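Local atomic coordinates of Rho guanine nucleotide exchange factor 12 (PDB entry 1TXD), a protein that acts as a guanine nucleotide exchange factor for the RhoA GTPase, represented here by its catalytic DH domain and the PH domain that follows it. Residues Ala88-Lys91 against Val97-Gln100; Ile23-Val28 against Pro191-Lys196; Ser137-Lys140 against Arg144-Thr147; Gln128-Glu133 against Arg223-Gln228; Leu263-Lys266 against Thr272-Leu275. The protein carries 1 engineered substitution. All coordinates share one frame; numbering follows the deposited sequence.

Contact 1 (Ala88-Lys91 against Val97-Gln100)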
# COMPACT_ATOMS: atom_id res chain seq x y z
N ALA A 88 -6.78 24.31 -19.10
CA ALA A 88 -7.74 24.64 -20.15
C ALA A 88 -9.00 25.21 -19.55
O ALA A 88 -9.66 26.04 -20.17
CB ALA A 88 -8.08 23.41 -20.99
N VAL A 89 -9.36 24.77 -18.35
CA VAL A 89 -10.52 25.32 -17.68
C VAL A 89 -10.33 26.80 -17.47
O VAL A 89 -11.29 27.55 -17.59
CB VAL A 89 -10.88 24.60 -16.36
CG1 VAL A 89 -11.86 25.41 -15.54
CG2 VAL A 89 -11.47 23.28 -16.64
N ARG A 90 -9.10 27.22 -17.14
CA ARG A 90 -8.77 28.64 -16.93
C ARG A 90 -8.74 29.47 -18.20
O ARG A 90 -9.04 30.65 -18.19
CB ARG A 90 -7.38 28.77 -16.34
CG ARG A 90 -7.24 28.29 -14.95
CD ARG A 90 -6.26 29.14 -14.16
NE ARG A 90 -6.22 28.71 -12.77
CZ ARG A 90 -5.13 28.28 -12.14
NH1 ARG A 90 -3.96 28.22 -12.76
NH2 ARG A 90 -5.23 27.89 -10.88
N LYS A 91 -8.31 28.82 -19.27
CA LYS A 91 -8.13 29.43 -20.58
C LYS A 91 -9.48 29.74 -21.23
O LYS A 91 -9.54 30.32 -22.31
CB LYS A 91 -7.31 28.43 -21.43
CG LYS A 91 -7.07 28.70 -22.92
CD LYS A 91 -6.58 27.40 -23.62
CE LYS A 91 -5.15 26.99 -23.23
NZ LYS A 91 -5.06 25.93 -22.14
N VAL A 97 -11.04 34.41 -13.87
CA VAL A 97 -12.10 33.96 -12.99
C VAL A 97 -12.70 32.72 -13.62
O VAL A 97 -13.06 32.73 -14.79
CB VAL A 97 -13.17 35.03 -12.82
CG1 VAL A 97 -14.32 34.52 -11.96
CG2 VAL A 97 -12.56 36.26 -12.24
N ILE A 98 -12.78 31.66 -12.83
CA ILE A 98 -13.29 30.39 -13.29
C ILE A 98 -14.76 30.40 -12.93
O ILE A 98 -15.12 30.82 -11.84
CB ILE A 98 -12.55 29.25 -12.57
CG1 ILE A 98 -11.13 29.13 -13.13
CG2 ILE A 98 -13.28 27.95 -12.71
CD1 ILE A 98 -10.08 29.56 -12.15
N ASP A 99 -15.59 29.91 -13.84
CA ASP A 99 -17.01 29.83 -13.57
C ASP A 99 -17.32 28.44 -13.04
O ASP A 99 -16.74 28.04 -12.03
CB ASP A 99 -17.84 30.23 -14.81
CG ASP A 99 -17.70 31.72 -15.14
OD1 ASP A 99 -17.80 32.57 -14.21
OD2 ASP A 99 -17.49 32.12 -16.31
N GLN A 100 -18.17 27.68 -13.75
CA GLN A 100 -18.69 26.40 -13.29
C GLN A 100 -17.60 25.37 -13.46
O GLN A 100 -16.88 25.43 -14.44
CB GLN A 100 -19.89 25.96 -14.13
CG GLN A 100 -20.93 27.04 -14.43
CD GLN A 100 -21.50 27.64 -13.15
OE1 GLN A 100 -21.92 26.90 -12.27
NE2 GLN A 100 -21.47 28.96 -13.04
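R90 and I98 bring the two backbones closest together, their CA atoms 6.1 Å apart, as the end of helix 72-90 runs past the loop 97-100. No backbone hydrogen bond joins the two segments. What holds them is the side chain of I98, whose two branches are shared between V89 and R90.

The CG2 methyl of I98 goes to V89 and meets its CG1 at 4.1 Å, the two side chains crossing at about a right angle. V89 presents that methyl because CG1 lies opposite the backbone N (chi1 166°), while CG2 is set beside it. The longer branch of I98 goes the other way, and its end methyl CD1 settles against R90. CD1 sits 4.0 Å from NE at the rim of the guanidinium, near its plane, and 4.2 Å from CG. The isoleucine thus crosses the bent arginine chain at a slant, its methyl at the guanidinium's edge and not over its face.

This corner belongs to the DH domain, the helical bundle that carries out exchange. The loop leading from helix 72-90 to helix 102-109 folds back here over the helix it has just left. I98 also packs on I29 and N30 of helix 20-57, with R90 resting on F33 of the same helix, so the isoleucine is held between helix 72-90 and helix 20-57. Its backbone O accepts a hydrogen bond from Q26 NE2. V89 also leans on D104 and W108 of helix 102-109, and Q100 OE1 accepts a hydrogen bond from W190 NE1.

Contact 2 (Ile23-Val28 against Pro191-Lys196)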
# COMPACT_ATOMS: atom_id res chain seq x y z
N ILE A 23 -14.82 34.89 -3.91
CA ILE A 23 -13.36 34.96 -3.86
C ILE A 23 -12.77 33.69 -3.21
O ILE A 23 -11.76 33.19 -3.68
CB ILE A 23 -12.90 36.26 -3.18
CG1 ILE A 23 -12.75 37.35 -4.24
CG2 ILE A 23 -11.59 36.10 -2.49
CD1 ILE A 23 -12.75 38.69 -3.70
N LYS A 24 -13.43 33.18 -2.17
CA LYS A 24 -12.97 31.98 -1.48
C LYS A 24 -13.07 30.77 -2.40
O LYS A 24 -12.15 29.96 -2.44
CB LYS A 24 -13.78 31.71 -0.21
CG LYS A 24 -13.26 32.44 1.01
CD LYS A 24 -14.37 33.08 1.83
CE LYS A 24 -13.86 34.22 2.71
NZ LYS A 24 -14.92 35.22 2.94
N ARG A 25 -14.18 30.66 -3.13
CA ARG A 25 -14.37 29.63 -4.14
C ARG A 25 -13.19 29.63 -5.11
O ARG A 25 -12.67 28.56 -5.45
CB ARG A 25 -15.71 29.77 -4.92
CG ARG A 25 -16.17 28.47 -5.69
CD ARG A 25 -17.46 28.61 -6.50
NE ARG A 25 -17.20 29.41 -7.68
CZ ARG A 25 -17.04 28.96 -8.92
NH1 ARG A 25 -17.17 27.67 -9.23
NH2 ARG A 25 -16.78 29.84 -9.87
N GLN A 26 -12.74 30.82 -5.52
CA GLN A 26 -11.72 30.87 -6.55
C GLN A 26 -10.42 30.40 -5.96
O GLN A 26 -9.65 29.73 -6.63
CB GLN A 26 -11.50 32.26 -7.10
CG GLN A 26 -12.71 32.82 -7.86
CD GLN A 26 -12.95 32.10 -9.15
OE1 GLN A 26 -12.01 31.86 -9.89
NE2 GLN A 26 -14.19 31.70 -9.39
N GLU A 27 -10.19 30.79 -4.72
CA GLU A 27 -8.96 30.46 -4.04
C GLU A 27 -8.81 28.95 -3.88
O GLU A 27 -7.74 28.43 -4.08
CB GLU A 27 -8.88 31.16 -2.68
CG GLU A 27 -8.30 32.58 -2.71
CD GLU A 27 -8.59 33.37 -1.43
OE1 GLU A 27 -8.49 34.63 -1.41
OE2 GLU A 27 -8.91 32.72 -0.42
N VAL A 28 -9.89 28.26 -3.52
CA VAL A 28 -9.86 26.83 -3.34
C VAL A 28 -9.86 26.05 -4.67
O VAL A 28 -9.27 24.97 -4.73
CB VAL A 28 -10.97 26.31 -2.41
CG1 VAL A 28 -10.81 26.89 -1.02
CG2 VAL A 28 -12.35 26.58 -2.96
N PRO A 191 -27.17 25.23 -6.05
CA PRO A 191 -27.29 23.82 -5.66
C PRO A 191 -26.89 22.79 -6.72
O PRO A 191 -26.38 21.75 -6.34
CB PRO A 191 -28.78 23.67 -5.34
CG PRO A 191 -29.26 25.04 -5.14
CD PRO A 191 -28.49 25.90 -6.08
N THR A 192 -27.15 23.07 -7.99
CA THR A 192 -26.90 22.10 -9.07
C THR A 192 -25.39 21.95 -9.27
O THR A 192 -24.89 20.84 -9.53
CB THR A 192 -27.63 22.57 -10.37
OG1 THR A 192 -29.05 22.60 -10.14
CG2 THR A 192 -27.50 21.56 -11.49
N GLU A 193 -24.67 23.06 -9.11
CA GLU A 193 -23.22 23.06 -9.23
C GLU A 193 -22.59 22.39 -8.02
O GLU A 193 -21.68 21.56 -8.18
CB GLU A 193 -22.69 24.48 -9.40
CG GLU A 193 -21.20 24.65 -9.18
CD GLU A 193 -20.36 24.14 -10.33
OE1 GLU A 193 -19.14 24.38 -10.29
OE2 GLU A 193 -20.92 23.52 -11.28
N ARG A 194 -23.08 22.73 -6.83
CA ARG A 194 -22.58 22.16 -5.59
C ARG A 194 -22.80 20.65 -5.52
O ARG A 194 -21.92 19.93 -5.07
CB ARG A 194 -23.20 22.81 -4.35
CG ARG A 194 -22.80 22.17 -3.00
CD ARG A 194 -23.87 22.29 -1.90
NE ARG A 194 -23.73 23.55 -1.19
CZ ARG A 194 -24.67 24.52 -1.12
NH1 ARG A 194 -25.87 24.40 -1.71
NH2 ARG A 194 -24.41 25.63 -0.43
N GLU A 195 -23.97 20.19 -5.96
CA GLU A 195 -24.24 18.75 -5.94
C GLU A 195 -23.23 17.93 -6.76
O GLU A 195 -22.91 16.82 -6.40
CB GLU A 195 -25.66 18.43 -6.43
CG GLU A 195 -26.39 17.37 -5.61
CD GLU A 195 -26.00 17.35 -4.13
OE1 GLU A 195 -26.34 18.28 -3.37
OE2 GLU A 195 -25.32 16.38 -3.71
N LYS A 196 -22.77 18.50 -7.87
CA LYS A 196 -21.82 17.87 -8.75
C LYS A 196 -20.45 17.81 -8.09
O LYS A 196 -19.74 16.78 -8.18
CB LYS A 196 -21.70 18.67 -10.04
CG LYS A 196 -22.88 18.49 -10.97
CD LYS A 196 -22.95 19.62 -11.98
CE LYS A 196 -24.29 19.62 -12.71
NZ LYS A 196 -24.10 19.90 -14.16
O HOH W 1 -17.93 25.36 -7.67
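R25 reaches from helix 20-57 toward E193 near the start of helix 191-230, across a gap of 11.2 Å between the CA atoms of R25 and R194. Its CB points at the other helix, and CG stands opposite the backbone N (chi1 -162°), which sends the chain straight out from the helix as far as CD. A bend at chi3 then turns the guanidinium aside. On the way the side chain leans on W190.

At the tip each nitrogen has its own work. NE makes a salt bridge with E22, one turn or so back on the same helix, and NH2 donates to the backbone O of D99. NH1 is the atom facing E193, but at 4.0 Å from OE1 the salt bridge is a long one. Water 1 fills in: it lies at the edge of the guanidinium, in its plane, accepting from NH1 at 2.9 Å and donating to E193 OE1 at 3.0 Å.

The two helices are the first long one and the last of the DH bundle, and they meet here through polar groups alone. The guanidinium and carboxylate planes are turned 71° against each other, so no flat two-pronged pairing forms. E193 OE1 is held mainly by the loop, accepting hydrogen bonds from the backbone N atoms of I101 and G102; the arginine adds a long pairing and the shared water.

Contact 3 (Ser137-Lys140 against Arg144-Thr147)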
# COMPACT_ATOMS: atom_id res chain seq x y z
N SER A 137 17.54 -3.70 -1.48
CA SER A 137 18.27 -4.91 -1.79
C SER A 137 19.25 -4.60 -2.90
O SER A 137 20.35 -5.10 -2.83
CB SER A 137 17.38 -6.13 -2.10
OG SER A 137 16.73 -6.03 -3.35
N ARG A 138 18.93 -3.77 -3.87
CA ARG A 138 19.98 -3.43 -4.88
C ARG A 138 21.05 -2.53 -4.26
O ARG A 138 22.20 -2.63 -4.62
CB ARG A 138 19.41 -2.84 -6.15
CG ARG A 138 18.36 -3.67 -6.94
CD ARG A 138 18.68 -5.10 -7.10
NE ARG A 138 19.91 -5.39 -7.78
CZ ARG A 138 20.44 -6.60 -7.79
NH1 ARG A 138 19.84 -7.56 -7.14
NH2 ARG A 138 21.56 -6.85 -8.46
N GLN A 139 20.71 -1.67 -3.29
CA GLN A 139 21.72 -0.83 -2.68
C GLN A 139 22.76 -1.74 -1.97
O GLN A 139 24.01 -1.48 -1.99
CB GLN A 139 21.08 0.17 -1.66
CG GLN A 139 20.36 1.30 -2.39
CD GLN A 139 19.65 2.26 -1.52
OE1 GLN A 139 18.85 1.89 -0.63
NE2 GLN A 139 19.95 3.51 -1.75
N LYS A 140 22.22 -2.80 -1.35
CA LYS A 140 22.95 -3.71 -0.51
C LYS A 140 23.86 -4.69 -1.31
O LYS A 140 24.91 -5.10 -0.82
CB LYS A 140 21.93 -4.48 0.37
CG LYS A 140 22.52 -5.58 1.25
CD LYS A 140 21.43 -6.62 1.69
CE LYS A 140 21.99 -8.07 1.74
NZ LYS A 140 22.15 -8.60 3.14
N ARG A 144 27.07 -0.38 -8.14
CA ARG A 144 26.78 0.56 -9.22
C ARG A 144 25.45 1.26 -9.00
O ARG A 144 25.29 2.42 -9.38
CB ARG A 144 26.78 -0.14 -10.56
CG ARG A 144 27.89 -1.11 -10.74
CD ARG A 144 28.17 -1.48 -12.17
NE ARG A 144 28.09 -0.34 -13.08
CZ ARG A 144 27.36 -0.31 -14.20
NH1 ARG A 144 26.60 -1.36 -14.56
NH2 ARG A 144 27.38 0.78 -14.97
N PHE A 145 24.50 0.57 -8.34
CA PHE A 145 23.20 1.15 -8.10
C PHE A 145 23.24 1.98 -6.81
O PHE A 145 22.57 3.02 -6.71
CB PHE A 145 22.15 0.05 -7.98
CG PHE A 145 20.78 0.56 -7.67
CD1 PHE A 145 20.01 1.15 -8.65
CD2 PHE A 145 20.27 0.49 -6.39
CE1 PHE A 145 18.76 1.64 -8.39
CE2 PHE A 145 19.02 0.95 -6.12
CZ PHE A 145 18.24 1.53 -7.13
N GLN A 146 23.99 1.52 -5.82
CA GLN A 146 24.22 2.36 -4.63
C GLN A 146 24.83 3.71 -5.08
O GLN A 146 24.39 4.80 -4.65
CB GLN A 146 25.11 1.67 -3.61
CG GLN A 146 24.91 2.18 -2.19
CD GLN A 146 25.67 3.47 -1.94
OE1 GLN A 146 26.65 3.73 -2.62
NE2 GLN A 146 25.16 4.32 -1.04
N THR A 147 25.84 3.65 -5.94
CA THR A 147 26.47 4.86 -6.43
C THR A 147 25.45 5.71 -7.14
O THR A 147 25.27 6.89 -6.82
CB THR A 147 27.65 4.55 -7.39
OG1 THR A 147 28.69 3.87 -6.67
CG2 THR A 147 28.37 5.85 -7.85
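The backbone O of Q139 is touched by the side chain of Q146, with CB at 3.7 Å and CG at 3.8 Å. These are carbon contacts, and no hydrogen bond crosses between the segments. The backbones run close at this point: the CA atoms of Q139 and Q146 are only 4.5 Å apart, so the backbones are almost in contact. Q146 bends at chi2, and its amide leaves the contact after CG.

One step back, F145 carries most of the packing. Its CG lies opposite the backbone N (chi1 177°), which turns the ring toward R138 and Q139. The CD2 side of the ring leads: CD2 comes to 3.4 Å from R138 CB, while the backbone N of Q139 approaches the ring's rim near its plane. CE2 meets Q139 CG at 4.0 Å. The Q139 amide plane stands 67° from the ring, and the chain continues extended beyond CG.

This is the close turn between two consecutive helices of the DH domain, 128-141 and 143-154. D142 alone separates them, and its OD1 accepts from R144 N in the first turn of the second helix. R138 starts toward F145, but its chain folds twice and carries the guanidinium away, to a weak, long ion pair with E64. The ring of F145 also packs against I59 and L60 from the loop after helix 20-57. An alanine in place of F145 would probably leave R138 CB and Q139 CG without the ring they pack on, and I59 and L60 with less to rest against.

Contact 4 (Gln128-Glu133 against Arg223-Gln228)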
# COMPACT_ATOMS: atom_id res chain seq x y z
N GLN A 128 4.45 -0.09 -3.84
CA GLN A 128 5.37 0.65 -3.05
C GLN A 128 6.21 -0.18 -2.08
O GLN A 128 7.40 0.04 -2.05
CB GLN A 128 4.67 1.79 -2.29
CG GLN A 128 5.62 2.51 -1.31
CD GLN A 128 4.98 3.74 -0.73
OE1 GLN A 128 4.49 4.59 -1.46
NE2 GLN A 128 4.93 3.82 0.58
N PRO A 129 5.64 -1.09 -1.29
CA PRO A 129 6.46 -1.87 -0.36
C PRO A 129 7.42 -2.79 -1.15
O PRO A 129 8.56 -3.04 -0.72
CB PRO A 129 5.44 -2.70 0.45
CG PRO A 129 4.06 -2.24 0.09
CD PRO A 129 4.22 -1.42 -1.21
N PHE A 130 6.95 -3.33 -2.27
CA PHE A 130 7.85 -4.13 -3.08
C PHE A 130 8.96 -3.20 -3.58
O PHE A 130 10.11 -3.62 -3.66
CB PHE A 130 7.17 -4.87 -4.28
CG PHE A 130 6.06 -5.80 -3.85
CD1 PHE A 130 6.34 -7.09 -3.43
CD2 PHE A 130 4.74 -5.38 -3.87
CE1 PHE A 130 5.34 -7.93 -3.00
CE2 PHE A 130 3.72 -6.25 -3.45
CZ PHE A 130 4.02 -7.51 -3.03
N ALA A 131 8.63 -1.97 -3.95
CA ALA A 131 9.63 -1.15 -4.73
C ALA A 131 10.68 -0.65 -3.72
O ALA A 131 11.86 -0.67 -3.99
CB ALA A 131 8.97 -0.04 -5.46
N LEU A 132 10.26 -0.42 -2.48
CA LEU A 132 11.16 0.17 -1.49
C LEU A 132 12.12 -0.92 -1.03
O LEU A 132 13.21 -0.64 -0.59
CB LEU A 132 10.38 0.70 -0.27
CG LEU A 132 9.55 1.99 -0.46
CD1 LEU A 132 9.22 2.60 0.82
CD2 LEU A 132 10.20 3.06 -1.35
N GLU A 133 11.68 -2.17 -1.08
CA GLU A 133 12.51 -3.25 -0.60
C GLU A 133 13.47 -3.64 -1.67
O GLU A 133 14.58 -4.03 -1.36
CB GLU A 133 11.65 -4.44 -0.09
CG GLU A 133 12.40 -5.77 -0.12
CD GLU A 133 13.39 -5.91 0.99
OE1 GLU A 133 13.06 -5.42 2.13
OE2 GLU A 133 14.46 -6.57 0.74
N ARG A 223 5.09 -8.74 3.02
CA ARG A 223 5.56 -9.25 4.31
C ARG A 223 5.88 -10.73 4.19
O ARG A 223 6.95 -11.18 4.59
CB ARG A 223 4.51 -9.05 5.36
CG ARG A 223 4.62 -7.75 6.09
CD ARG A 223 3.82 -7.76 7.40
NE ARG A 223 2.40 -8.04 7.13
CZ ARG A 223 1.42 -7.13 6.93
NH1 ARG A 223 1.65 -5.81 6.94
NH2 ARG A 223 0.16 -7.54 6.73
N LEU A 224 4.94 -11.47 3.63
CA LEU A 224 5.15 -12.88 3.32
C LEU A 224 6.33 -13.13 2.47
O LEU A 224 7.11 -14.04 2.74
CB LEU A 224 3.92 -13.45 2.63
CG LEU A 224 2.87 -14.03 3.57
CD1 LEU A 224 1.76 -14.66 2.73
CD2 LEU A 224 3.50 -15.07 4.48
N GLU A 225 6.50 -12.32 1.42
CA GLU A 225 7.59 -12.55 0.46
C GLU A 225 8.94 -12.43 1.17
O GLU A 225 9.94 -13.09 0.83
CB GLU A 225 7.47 -11.49 -0.65
CG GLU A 225 8.36 -11.71 -1.82
CD GLU A 225 8.00 -10.74 -2.95
OE1 GLU A 225 6.93 -10.90 -3.55
OE2 GLU A 225 8.79 -9.81 -3.21
N ASP A 226 8.95 -11.53 2.14
CA ASP A 226 10.06 -11.32 3.06
C ASP A 226 10.23 -12.53 3.97
O ASP A 226 11.33 -13.02 4.16
CB ASP A 226 9.80 -10.08 3.94
CG ASP A 226 11.04 -9.64 4.72
OD1 ASP A 226 12.07 -9.30 4.07
OD2 ASP A 226 11.06 -9.63 5.97
N TYR A 227 9.12 -13.00 4.55
CA TYR A 227 9.20 -14.18 5.40
C TYR A 227 9.68 -15.35 4.56
O TYR A 227 10.60 -16.05 4.95
CB TYR A 227 7.85 -14.45 6.04
CG TYR A 227 7.40 -13.40 7.02
CD1 TYR A 227 8.27 -12.44 7.55
CD2 TYR A 227 6.10 -13.39 7.44
CE1 TYR A 227 7.81 -11.47 8.46
CE2 TYR A 227 5.65 -12.46 8.35
CZ TYR A 227 6.50 -11.50 8.87
OH TYR A 227 5.98 -10.60 9.78
N GLN A 228 9.11 -15.52 3.36
CA GLN A 228 9.50 -16.63 2.48
C GLN A 228 10.97 -16.59 2.11
O GLN A 228 11.57 -17.64 1.82
CB GLN A 228 8.67 -16.64 1.18
CG GLN A 228 8.99 -17.81 0.18
CD GLN A 228 8.73 -19.22 0.77
OE1 GLN A 228 8.31 -19.36 1.91
NE2 GLN A 228 9.00 -20.25 -0.02
O HOH W 2 11.04 -6.81 3.59
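F130 and E225 face each other with their CA atoms 9.1 Å apart, and E133 and D226 repeat the spacing at 9.2 Å, so the two helices are bridged by side chains and never touch backbone to backbone.

The first bridge is a carboxylate against a ring edge. E225 runs out extended, its CG opposite the backbone N (chi1 -170°), and brings OE1 to 3.4 Å from F130 CE1; OE2 is 3.7 Å from CD1. The carboxyl carbon lies in the plane of the ring, at its edge, with the two planes 39° apart. The C-H edge of an aromatic ring is slightly positive, so this approach is probably mildly attractive. F130 also makes a cation-pi contact with K67. An alanine in place of F130 would probably leave the E225 carboxylate without its ring edge and K67 without its cation-pi partner, and uncover A218 and Q222, on which the ring also rests.

The second bridge pairs like charges. E133 OE1 and D226 OD1 stand 4.4 Å apart, and water 2 sits between them, donating to E133 OE1 at 2.9 Å and, more weakly, to D226 OD1. A salt bridge from D226 OD1 to R229 NH2 probably eases the repulsion.

Helix 128-141 belongs to the DH bundle, whereas 223-228 is near the end of the long helix 191-230, where that helix leaves the bundle for the PH domain. Q228 bonds with L250 O and L252 N, L224 packs on M257, and Y227 lies against M257 of strand 257-266 and Y276 and L278 of strand 275-280.

Contact 5 (Leu263-Lys266 against Thr272-Leu275)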
# COMPACT_ATOMS: atom_id res chain seq x y z
N LEU A 263 4.23 -16.75 19.64
CA LEU A 263 3.76 -17.81 20.54
C LEU A 263 4.96 -18.49 21.22
O LEU A 263 6.10 -18.32 20.80
CB LEU A 263 2.95 -18.88 19.79
CG LEU A 263 1.73 -18.42 18.99
CD1 LEU A 263 1.09 -19.59 18.27
CD2 LEU A 263 0.72 -17.71 19.87
N VAL A 264 4.68 -19.24 22.27
CA VAL A 264 5.66 -20.10 22.94
C VAL A 264 5.26 -21.54 22.60
O VAL A 264 4.14 -21.79 22.15
CB VAL A 264 5.66 -19.80 24.47
CG1 VAL A 264 6.35 -20.89 25.28
CG2 VAL A 264 6.32 -18.44 24.73
N TRP A 265 6.17 -22.50 22.77
CA TRP A 265 5.85 -23.91 22.52
C TRP A 265 6.36 -24.81 23.64
O TRP A 265 7.53 -25.19 23.66
CB TRP A 265 6.40 -24.39 21.18
CG TRP A 265 6.04 -25.83 20.85
CD1 TRP A 265 5.12 -26.62 21.50
CD2 TRP A 265 6.58 -26.63 19.80
NE1 TRP A 265 5.07 -27.86 20.91
CE2 TRP A 265 5.95 -27.90 19.86
CE3 TRP A 265 7.54 -26.42 18.79
CZ2 TRP A 265 6.25 -28.94 18.97
CZ3 TRP A 265 7.84 -27.45 17.90
CH2 TRP A 265 7.19 -28.69 18.00
N LYS A 266 5.46 -25.14 24.57
CA LYS A 266 5.73 -26.11 25.64
C LYS A 266 5.83 -27.51 25.02
O LYS A 266 4.82 -28.13 24.69
CB LYS A 266 4.63 -26.05 26.72
CG LYS A 266 4.95 -26.76 28.02
CD LYS A 266 3.72 -26.82 28.93
CE LYS A 266 4.03 -27.46 30.28
NZ LYS A 266 3.82 -28.94 30.28
N THR A 272 11.11 -25.24 26.48
CA THR A 272 10.24 -24.26 25.82
C THR A 272 10.93 -23.67 24.59
O THR A 272 12.04 -23.15 24.71
CB THR A 272 9.88 -23.10 26.78
OG1 THR A 272 11.07 -22.55 27.35
CG2 THR A 272 9.06 -23.58 27.98
N ILE A 273 10.28 -23.74 23.43
CA ILE A 273 10.80 -23.13 22.20
C ILE A 273 10.04 -21.85 21.87
O ILE A 273 8.87 -21.89 21.47
CB ILE A 273 10.74 -24.13 21.00
CG1 ILE A 273 11.34 -25.48 21.38
CG2 ILE A 273 11.48 -23.54 19.79
CD1 ILE A 273 11.65 -26.40 20.19
N ASP A 274 10.71 -20.70 22.04
CA ASP A 274 10.12 -19.40 21.68
C ASP A 274 9.90 -19.35 20.17
O ASP A 274 10.84 -19.51 19.40
CB ASP A 274 11.04 -18.25 22.11
CG ASP A 274 11.42 -18.30 23.57
OD1 ASP A 274 10.53 -18.52 24.42
OD2 ASP A 274 12.59 -18.14 23.97
N LEU A 275 8.65 -19.14 19.76
CA LEU A 275 8.29 -19.13 18.35
C LEU A 275 7.82 -17.76 17.89
O LEU A 275 7.43 -16.90 18.68
CB LEU A 275 7.13 -20.11 18.06
CG LEU A 275 7.27 -21.63 18.21
CD1 LEU A 275 5.90 -22.26 17.97
CD2 LEU A 275 8.29 -22.21 17.26
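An antiparallel hairpin at the start of the PH domain's beta sandwich brings L263, V264 and W265 against L275, D274 and I273 in that order, closest at V264 and D274, whose CA atoms are 4.7 Å apart.

Three backbone bonds tie the two chains, and they are uneven. L275 N donates to L263 O at 2.9 Å, somewhat bent at the hydrogen. I273 N gives W265 O the straightest bond, 3.1 Å with an angle of 171°, although the donor lies 34° off the carbonyl plane. The return bond, W265 N to I273 O, is weak and strongly bent. W265 O takes in addition a C-H...O contact from T272 CA at 3.6 Å, so that this carbonyl is held from two neighbouring residues.

Among the side chains W265 is the centrepiece. Its CB points at the partner chain, and CG opposite the backbone N (chi1 -178°) places CE3 4.3 Å from the CD1 methyl of I273, which it meets obliquely. The CB of W265 packs on L275 CD1 at 3.9 Å. L275 CB in turn lies 3.4 Å from L263 O, as expected beside the L275 N to L263 O bond. V264 CG2 comes to 4.2 Å from D274 OD1.

On its other side strand 257-266 is bonded to strand 344-350, V264 pairing with V350, and L263 and W265 both rest on L349. From the 272-275 side, I273 touches Q288 and L275 touches L286 of strand 283-290.

Overall arrangement
Contacts 1 and 2 form one region at an end of the DH bundle: their centres are 12 Å apart, and the loop 97-100 links them through the backbone of I98 and D99, bonded to Q26 and R25, with Q100 CA 3.6 Å from E193 OE1. Contacts 3 and 4 share helix 128-141, their centres 17 Å apart, and lie 43 to 49 Å from contacts 1 and 2, again between centres. Contact 4 uses the same helix 191-230 as contact 2, so this helix spans the domain. Contact 5, in the PH domain, is 26 Å from contact 4 and 66 Å from contact 1, centre to centre. The model holds a single chain, without RhoA.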